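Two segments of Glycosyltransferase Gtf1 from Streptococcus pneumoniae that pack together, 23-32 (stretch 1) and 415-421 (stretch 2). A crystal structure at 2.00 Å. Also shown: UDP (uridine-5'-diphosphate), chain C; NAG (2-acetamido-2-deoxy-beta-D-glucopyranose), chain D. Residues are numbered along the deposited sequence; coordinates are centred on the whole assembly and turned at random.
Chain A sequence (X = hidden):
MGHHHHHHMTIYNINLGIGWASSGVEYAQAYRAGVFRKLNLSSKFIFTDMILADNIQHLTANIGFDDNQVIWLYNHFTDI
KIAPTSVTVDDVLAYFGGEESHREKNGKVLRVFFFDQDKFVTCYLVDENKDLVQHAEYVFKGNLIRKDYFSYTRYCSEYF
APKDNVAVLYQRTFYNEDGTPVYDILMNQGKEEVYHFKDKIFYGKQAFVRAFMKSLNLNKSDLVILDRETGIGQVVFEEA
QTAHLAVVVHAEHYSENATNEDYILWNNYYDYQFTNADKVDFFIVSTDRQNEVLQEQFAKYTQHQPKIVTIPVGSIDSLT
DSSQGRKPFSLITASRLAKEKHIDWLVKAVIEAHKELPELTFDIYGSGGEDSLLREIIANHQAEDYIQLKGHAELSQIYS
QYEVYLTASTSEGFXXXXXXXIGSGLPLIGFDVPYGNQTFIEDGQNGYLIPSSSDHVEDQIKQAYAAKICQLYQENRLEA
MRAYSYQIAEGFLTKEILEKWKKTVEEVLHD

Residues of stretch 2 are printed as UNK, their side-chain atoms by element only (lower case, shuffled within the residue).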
# COMPACT_ATOMS: atom_id res chain seq x y z
N SER A 23 -1.88 -1.54 0.97
CA SER A 23 -3.14 -0.94 0.56
C SER A 23 -3.08 -0.47 -0.89
O SER A 23 -2.03 -0.47 -1.53
CB SER A 23 -3.44 0.26 1.45
OG SER A 23 -2.72 1.41 1.02
N GLY A 24 -4.24 -0.07 -1.41
CA GLY A 24 -4.31 0.50 -2.74
C GLY A 24 -3.47 1.74 -2.94
O GLY A 24 -3.09 2.03 -4.06
N VAL A 25 -3.18 2.48 -1.87
CA VAL A 25 -2.28 3.65 -1.99
C VAL A 25 -0.92 3.21 -2.57
O VAL A 25 -0.41 3.83 -3.52
CB VAL A 25 -2.08 4.40 -0.65
CG1 VAL A 25 -1.11 5.58 -0.81
CG2 VAL A 25 -3.42 4.90 -0.10
N GLU A 26 -0.37 2.13 -2.01
CA GLU A 26 0.90 1.59 -2.47
C GLU A 26 0.79 0.96 -3.86
O GLU A 26 1.71 1.09 -4.69
CB GLU A 26 1.45 0.56 -1.46
CG GLU A 26 1.98 1.20 -0.17
CD GLU A 26 0.87 1.75 0.70
OE1 GLU A 26 0.91 2.96 1.03
OE2 GLU A 26 -0.07 0.99 1.02
N TYR A 27 -0.31 0.27 -4.12
CA TYR A 27 -0.54 -0.29 -5.46
C TYR A 27 -0.72 0.81 -6.51
O TYR A 27 -0.22 0.68 -7.65
CB TYR A 27 -1.70 -1.30 -5.45
CG TYR A 27 -1.24 -2.62 -4.89
CD1 TYR A 27 -0.61 -3.56 -5.70
CD2 TYR A 27 -1.37 -2.91 -3.52
CE1 TYR A 27 -0.15 -4.75 -5.18
CE2 TYR A 27 -0.92 -4.11 -2.99
CZ TYR A 27 -0.30 -5.02 -3.83
OH TYR A 27 0.16 -6.20 -3.35
N ALA A 28 -1.42 1.89 -6.15
CA ALA A 28 -1.54 3.06 -7.03
C ALA A 28 -0.17 3.62 -7.40
O ALA A 28 0.05 4.05 -8.55
CB ALA A 28 -2.37 4.15 -6.37
N GLN A 29 0.74 3.65 -6.43
CA GLN A 29 2.10 4.10 -6.69
C GLN A 29 2.80 3.16 -7.67
O GLN A 29 3.54 3.59 -8.55
CB GLN A 29 2.92 4.18 -5.40
CG GLN A 29 2.61 5.34 -4.48
CD GLN A 29 3.76 5.61 -3.52
OE1 GLN A 29 4.28 4.68 -2.89
NE2 GLN A 29 4.20 6.86 -3.45
N ALA A 30 2.57 1.86 -7.49
CA ALA A 30 3.12 0.87 -8.38
C ALA A 30 2.53 1.02 -9.79
O ALA A 30 3.27 0.94 -10.78
CB ALA A 30 2.92 -0.54 -7.85
N TYR A 31 1.22 1.25 -9.89
CA TYR A 31 0.64 1.56 -11.20
C TYR A 31 1.35 2.76 -11.84
O TYR A 31 1.77 2.69 -12.99
CB TYR A 31 -0.86 1.80 -11.12
CG TYR A 31 -1.71 0.54 -11.18
CD1 TYR A 31 -1.96 -0.10 -12.40
CD2 TYR A 31 -2.29 0.02 -10.02
CE1 TYR A 31 -2.76 -1.24 -12.46
CE2 TYR A 31 -3.07 -1.13 -10.06
CZ TYR A 31 -3.30 -1.76 -11.29
OH TYR A 31 -4.10 -2.90 -11.33
N ARG A 32 1.47 3.86 -11.08
CA ARG A 32 2.11 5.10 -11.55
C ARG A 32 3.55 4.86 -12.03
O ARG A 32 3.97 5.42 -13.05
CB ARG A 32 2.10 6.16 -10.45
CG ARG A 32 2.31 7.59 -10.93
CD ARG A 32 2.41 8.57 -9.78
NE ARG A 32 1.24 8.47 -8.91
CZ ARG A 32 1.27 8.59 -7.58
NH1 ARG A 32 0.15 8.45 -6.89
NH2 ARG A 32 2.42 8.81 -6.95
N UNK A 415 -10.91 2.37 -6.13
CA UNK A 415 -11.07 0.93 -5.98
C UNK A 415 -10.39 0.13 -7.06
O UNK A 415 -11.03 -0.31 -8.04
N UNK A 416 -9.09 -0.08 -6.89
CA UNK A 416 -8.30 -0.76 -7.88
C UNK A 416 -8.80 -2.18 -8.19
O UNK A 416 -8.74 -2.59 -9.34
c UNK A 416 -5.97 1.06 -9.03
c UNK A 416 -6.82 -0.78 -7.46
c UNK A 416 -6.10 0.59 -7.59
c UNK A 416 -4.75 0.59 -6.88
N UNK A 417 -9.26 -2.92 -7.18
CA UNK A 417 -9.82 -4.27 -7.44
C UNK A 417 -11.13 -4.25 -8.25
O UNK A 417 -11.46 -5.24 -8.90
o UNK A 417 -11.05 -4.44 -5.35
c UNK A 417 -10.06 -5.10 -6.16
c UNK A 417 -8.74 -5.31 -5.39
N UNK A 418 -11.85 -3.13 -8.21
CA UNK A 418 -13.05 -2.98 -9.05
C UNK A 418 -12.65 -2.85 -10.53
O UNK A 418 -13.23 -3.49 -11.40
c UNK A 418 -15.06 -0.33 -6.94
c UNK A 418 -14.27 -1.62 -7.12
c UNK A 418 -15.05 -2.83 -6.60
c UNK A 418 -13.89 -1.78 -8.60
N UNK A 419 -11.65 -2.03 -10.79
CA UNK A 419 -11.07 -1.88 -12.13
C UNK A 419 -10.46 -3.19 -12.62
O UNK A 419 -10.70 -3.64 -13.75
c UNK A 419 -9.35 -0.55 -13.50
c UNK A 419 -6.76 -0.93 -12.71
s UNK A 419 -7.80 0.36 -13.40
c UNK A 419 -9.99 -0.78 -12.13
N UNK A 420 -9.68 -3.81 -11.75
CA UNK A 420 -9.06 -5.08 -12.06
C UNK A 420 -10.13 -6.13 -12.35
O UNK A 420 -10.05 -6.84 -13.36
c UNK A 420 -8.12 -5.51 -10.93
o UNK A 420 -5.26 -3.82 -9.26
c UNK A 420 -6.84 -4.66 -10.86
c UNK A 420 -6.10 -4.73 -9.51
o UNK A 420 -6.35 -5.67 -8.72
N UNK A 421 -11.15 -6.20 -11.49
CA UNK A 421 -12.27 -7.13 -11.70
C UNK A 421 -12.97 -6.95 -13.06
O UNK A 421 -13.17 -7.93 -13.78
c UNK A 421 -13.25 -7.05 -10.53
N1 UDP C . -4.44 -6.69 -3.61
C2 UDP C . -3.54 -7.74 -3.90
N3 UDP C . -3.78 -8.94 -3.39
C4 UDP C . -4.83 -9.20 -2.60
C5 UDP C . -5.73 -8.19 -2.28
C6 UDP C . -5.51 -6.91 -2.82
O2 UDP C . -2.54 -7.56 -4.64
O4 UDP C . -4.98 -10.37 -2.17
C1' UDP C . -4.18 -5.37 -4.22
C2' UDP C . -5.18 -5.15 -5.35
O2' UDP C . -4.77 -5.72 -6.61
C3' UDP C . -5.33 -3.64 -5.44
C4' UDP C . -4.96 -3.16 -4.04
O4' UDP C . -4.42 -4.29 -3.33
O3' UDP C . -4.40 -3.10 -6.39
C5' UDP C . -6.16 -2.63 -3.26
O5' UDP C . -6.55 -1.39 -3.81
PA UDP C . -8.04 -0.83 -3.65
O1A UDP C . -8.13 0.51 -4.33
O2A UDP C . -8.97 -1.93 -4.12
O3A UDP C . -8.38 -0.80 -2.08
PB UDP C . -7.71 0.03 -0.87
O1B UDP C . -8.89 0.49 -0.05
O2B UDP C . -6.80 -0.97 -0.17
O3B UDP C . -7.00 1.21 -1.51
C1 NAG D . -7.46 3.89 -1.46
C2 NAG D . -8.97 4.06 -1.57
C3 NAG D . -9.17 3.32 -2.90
C4 NAG D . -8.21 3.82 -4.00
C5 NAG D . -6.75 3.88 -3.48
C6 NAG D . -5.71 4.30 -4.52
C7 NAG D . -10.83 3.78 -0.02
C8 NAG D . -11.41 2.89 1.04
N2 NAG D . -9.68 3.36 -0.54
O1 NAG D . -6.84 3.60 -0.23
O3 NAG D . -10.52 3.34 -3.33
O4 NAG D . -8.29 2.93 -5.08
O5 NAG D . -6.78 4.76 -2.34
O6 NAG D . -5.97 5.65 -4.83
O7 NAG D . -11.39 4.83 -0.36

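Position 415 has no side-chain atoms, and its phi/psi of 88/83° would jam a CB against the preceding carbonyl oxygen. It is therefore Gly415, which sits at the N-cap of the second helix, touches nothing on stretch 1 and donates from its N to NAG O4 at 2.9 Å.

Position 416 carries four carbons, forked at the second. One terminal carbon lies 3.6 Å from Gly24 O and 3.9 Å from Tyr27 CB; the other lies 3.8 Å from Tyr31 CE2. A fork at the second carbon, with no heteroatom, identifies leucine. Leu416 CD1 also comes within 4.3 Å of Ala28 CB, so the side chain enters as a knob among Gly24, Tyr27, Ala28 and Tyr31. Its backbone N donates to UDP O1A at 2.8 Å.

At position 417 the first side-chain carbon bears one oxygen and one carbon, the branching of threonine. Thr417 makes no contact with stretch 1; its N donates to UDP O2A at 3.2 Å.

Position 418 again has four carbons forked at the second, and none approaches stretch 1. This is Leu418, with chi1 m and chi2 t. A CB on Gly415 would clash with its CD1.

Position 419 is an unbranched chain of two carbons, a sulfur and a final carbon, the last 3.6 Å from Tyr31 OH. A thioether within the chain means methionine. Met419 CE also packs 3.8 Å from Tyr31 CZ.

Position 420 has three carbons, the third carrying two oxygens, one of which lies 2.5 Å from Tyr31 OH. A carboxylate at that distance along the chain is glutamate. Tyr31 OH donates to Glu420 OE2 across that short distance, while the ribose is held by both oxygens: UDP O2' donates to Glu420 OE1 at 2.6 Å and UDP O3' to Glu420 OE2 at 3.1 Å.

Position 421 has a single side-chain carbon, hence Ala421, out of reach of stretch 1.

The helix axes come no closer than 11.8 Å, at 55°, and side chains bridge the gap, burying 222 Å² in total. Leu416 supplies the apolar plug, and Tyr31 reaches across with its ring to meet Leu416, Met419 and Glu420. The absence of a side chain at Gly24 leaves room for the ligand: a CB there would fall 2.0 Å from UDP O3B, whereas it would clear Leu416 CD1 at 3.9 Å. Gly24 N instead donates to UDP O2B at 3.0 Å. UDP thus joins the two helix starts through its phosphates, as suits a glycosyltransferase, while Glu420 links its ribose to Tyr31.

Stretch 2 415-421: GLTLMEA
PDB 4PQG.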